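Local atomic coordinates of uncharacterized protein NMB1681 (Neisseria meningitidis, PDB entry 3MW6), a protein that probably binds RNA as a FinO-like RNA chaperone of the ProQ/FinO family. Residues A[37-41]-A[91-95]. Residues are numbered along the deposited sequence; the frame is centred on the assembly and turned at random.
Sequences KYDVF and FDLNN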
ATOM      1  N   LYS A  37      17.905  11.993  -5.374  1.00 47.96           N
ATOM      2  CA  LYS A  37      17.637  13.099  -4.465  1.00 47.12           C
ATOM      3  C   LYS A  37      16.936  12.719  -3.155  1.00 51.58           C
ATOM      4  O   LYS A  37      17.205  13.313  -2.114  1.00 54.36           O
ATOM      5  CB  LYS A  37      16.828  14.184  -5.174  1.00 48.20           C
ATOM      6  CG  LYS A  37      16.340  15.259  -4.221  1.00 61.65           C
ATOM      7  CD  LYS A  37      15.734  16.428  -4.963  1.00 74.44           C
ATOM      8  CE  LYS A  37      15.349  17.532  -3.997  1.00 80.50           C
ATOM      9  NZ  LYS A  37      15.045  18.793  -4.722  1.00 82.19           N
ATOM     10  N   TYR A  38      16.036  11.743  -3.200  1.00 51.17           N
ATOM     11  CA  TYR A  38      15.168  11.478  -2.052  1.00 42.67           C
ATOM     12  C   TYR A  38      15.527  10.196  -1.341  1.00 43.23           C
ATOM     13  O   TYR A  38      15.376   9.118  -1.900  1.00 43.22           O
ATOM     14  CB  TYR A  38      13.691  11.424  -2.482  1.00 37.63           C
ATOM     15  CG  TYR A  38      13.192  12.732  -3.013  1.00 44.28           C
ATOM     16  CD1 TYR A  38      12.866  12.874  -4.351  1.00 40.75           C
ATOM     17  CD2 TYR A  38      13.086  13.849  -2.186  1.00 51.39           C
ATOM     18  CE1 TYR A  38      12.419  14.085  -4.853  1.00 44.82           C
ATOM     19  CE2 TYR A  38      12.641  15.065  -2.681  1.00 45.90           C
ATOM     20  CZ  TYR A  38      12.307  15.169  -4.016  1.00 44.57           C
ATOM     21  OH  TYR A  38      11.867  16.357  -4.531  1.00 52.63           O
ATOM     22  N   ASP A  39      15.968  10.313  -0.094  1.00 46.34           N
ATOM     23  CA  ASP A  39      16.294   9.141   0.704  1.00 47.66           C
ATOM     24  C   ASP A  39      15.109   8.184   0.938  1.00 45.89           C
ATOM     25  O   ASP A  39      15.309   6.974   1.001  1.00 49.14           O
ATOM     26  CB  ASP A  39      16.947   9.546   2.028  1.00 59.20           C
ATOM     27  CG  ASP A  39      18.458   9.670   1.913  1.00 78.70           C
ATOM     28  OD1 ASP A  39      19.167   8.785   2.448  1.00 85.62           O
ATOM     29  OD2 ASP A  39      18.937  10.636   1.272  1.00 81.74           O
ATOM     30  N   VAL A  40      13.888   8.695   1.077  1.00 38.87           N
ATOM     31  CA  VAL A  40      12.760   7.776   1.277  1.00 42.51           C
ATOM     32  C   VAL A  40      12.620   6.822   0.093  1.00 44.38           C
ATOM     33  O   VAL A  40      12.232   5.675   0.259  1.00 45.11           O
ATOM     34  CB  VAL A  40      11.422   8.488   1.541  1.00 41.03           C
ATOM     35  CG1 VAL A  40      11.490   9.265   2.846  1.00 47.03           C
ATOM     36  CG2 VAL A  40      11.043   9.389   0.367  1.00 35.07           C
ATOM     37  N   PHE A  41      12.954   7.285  -1.104  1.00 45.39           N
ATOM     38  CA  PHE A  41      12.960   6.395  -2.260  1.00 39.46           C
ATOM     39  C   PHE A  41      14.194   5.510  -2.316  1.00 45.91           C
ATOM     40  O   PHE A  41      14.089   4.316  -2.535  1.00 43.22           O
ATOM     41  CB  PHE A  41      12.783   7.185  -3.549  1.00 36.66           C
ATOM     42  CG  PHE A  41      11.369   7.643  -3.760  1.00 40.72           C
ATOM     43  CD1 PHE A  41      10.941   8.873  -3.281  1.00 35.49           C
ATOM     44  CD2 PHE A  41      10.448   6.814  -4.378  1.00 40.55           C
ATOM     45  CE1 PHE A  41       9.625   9.287  -3.456  1.00 36.50           C
ATOM     46  CE2 PHE A  41       9.122   7.223  -4.555  1.00 38.76           C
ATOM     47  CZ  PHE A  41       8.721   8.462  -4.092  1.00 38.21           C
ATOM     48  N   PHE A  91       6.774   7.795   5.584  1.00 38.84           N
ATOM     49  CA  PHE A  91       7.676   8.939   5.524  1.00 37.59           C
ATOM     50  C   PHE A  91       7.330   9.861   4.356  1.00 46.43           C
ATOM     51  O   PHE A  91       6.995   9.382   3.273  1.00 50.84           O
ATOM     52  CB  PHE A  91       9.120   8.444   5.372  1.00 33.85           C
ATOM     53  CG  PHE A  91       9.644   7.724   6.577  1.00 33.59           C
ATOM     54  CD1 PHE A  91      10.570   8.327   7.413  1.00 32.29           C
ATOM     55  CD2 PHE A  91       9.201   6.440   6.882  1.00 30.44           C
ATOM     56  CE1 PHE A  91      11.053   7.672   8.539  1.00 33.74           C
ATOM     57  CE2 PHE A  91       9.670   5.777   7.999  1.00 33.06           C
ATOM     58  CZ  PHE A  91      10.613   6.393   8.834  1.00 40.65           C
ATOM     59  N   ASP A  92       7.411  11.179   4.566  1.00 42.84           N
ATOM     60  CA  ASP A  92       7.153  12.138   3.479  1.00 39.15           C
ATOM     61  C   ASP A  92       8.438  12.430   2.708  1.00 35.98           C
ATOM     62  O   ASP A  92       9.474  11.816   2.993  1.00 41.79           O
ATOM     63  CB  ASP A  92       6.476  13.420   3.982  1.00 42.01           C
ATOM     64  CG  ASP A  92       7.342  14.215   4.948  1.00 49.87           C
ATOM     65  OD1 ASP A  92       6.767  15.022   5.717  1.00 55.22           O
ATOM     66  OD2 ASP A  92       8.584  14.029   4.960  1.00 46.85           O
ATOM     67  N   LEU A  93       8.373  13.324   1.723  1.00 39.11           N
ATOM     68  CA  LEU A  93       9.553  13.646   0.906  1.00 45.09           C
ATOM     69  C   LEU A  93      10.736  14.137   1.721  1.00 45.53           C
ATOM     70  O   LEU A  93      11.877  14.045   1.271  1.00 48.03           O
ATOM     71  CB  LEU A  93       9.232  14.691  -0.168  1.00 44.40           C
ATOM     72  CG  LEU A  93       8.470  14.139  -1.363  1.00 42.27           C
ATOM     73  CD1 LEU A  93       8.370  15.178  -2.493  1.00 39.59           C
ATOM     74  CD2 LEU A  93       9.147  12.864  -1.853  1.00 37.17           C
ATOM     75  N   ASN A  94      10.471  14.635   2.927  1.00 44.71           N
ATOM     76  CA  ASN A  94      11.526  15.181   3.779  1.00 45.91           C
ATOM     77  C   ASN A  94      12.020  14.207   4.826  1.00 52.37           C
ATOM     78  O   ASN A  94      12.635  14.605   5.822  1.00 45.29           O
ATOM     79  CB  ASN A  94      11.044  16.458   4.463  1.00 57.88           C
ATOM     80  CG  ASN A  94      10.795  17.579   3.480  1.00 66.99           C
ATOM     81  OD1 ASN A  94      11.482  17.688   2.460  1.00 65.92           O
ATOM     82  ND2 ASN A  94       9.803  18.411   3.770  1.00 73.95           N
ATOM     83  N   ASN A  95      11.739  12.930   4.605  1.00 49.46           N
ATOM     84  CA  ASN A  95      12.163  11.895   5.531  1.00 39.40           C
ATOM     85  C   ASN A  95      11.635  12.122   6.941  1.00 38.76           C
ATOM     86  O   ASN A  95      12.293  11.801   7.923  1.00 44.89           O
ATOM     87  CB  ASN A  95      13.682  11.760   5.526  1.00 47.32           C
ATOM     88  CG  ASN A  95      14.131  10.321   5.383  1.00 69.93           C
ATOM     89  OD1 ASN A  95      13.458   9.397   5.845  1.00 71.85           O
ATOM     90  ND2 ASN A  95      15.267  10.118   4.728  1.00 80.78           N
TER
HETATM   91  O   HOH W   1      13.541  11.820   1.149  1.00 50.80           O
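Leu93, on the type I beta turn from Asp92 to Asn95 that links the two strands of the small antiparallel hairpin in this FinO-like domain, reaches with CD2 between two aromatic rings of segment 37-41. The methyl sits almost squarely over one face of Tyr38, a CH-pi contact with Leu93 CD2 4.1 Å from the ring centroid and 12° off its normal; Lys37 CG covers the opposite face. Phe41 receives the same methyl at its edge, in the ring plane, with Leu93 CD2 3.9 Å from CE1 of Phe41. The Leu93 side chain also touches Ile51 and Asp54 of helix 51-58.

Val40 faces the turn backbone. Its CG1 lies anti to the carbonyl carbon (chi1 -64°), which brings it 3.6 Å from Phe91 CB and 3.3 Å from the carbonyl oxygen of Asp92. That same oxygen accepts from Asn95 N and closes the turn, while Asp92 OD2 takes Asn94 N at 2.8 Å in an Asx turn. Asn95 turns OD1 toward Val40 CG1 and ND2 toward Asp39 CB; Asn95 OD1 is hydrogen-bonded by Lys45 NZ. No direct hydrogen bond joins the segments; one water bridges them, accepting from Val40 N at 3.1 Å and donating to Leu93 O at 2.8 Å.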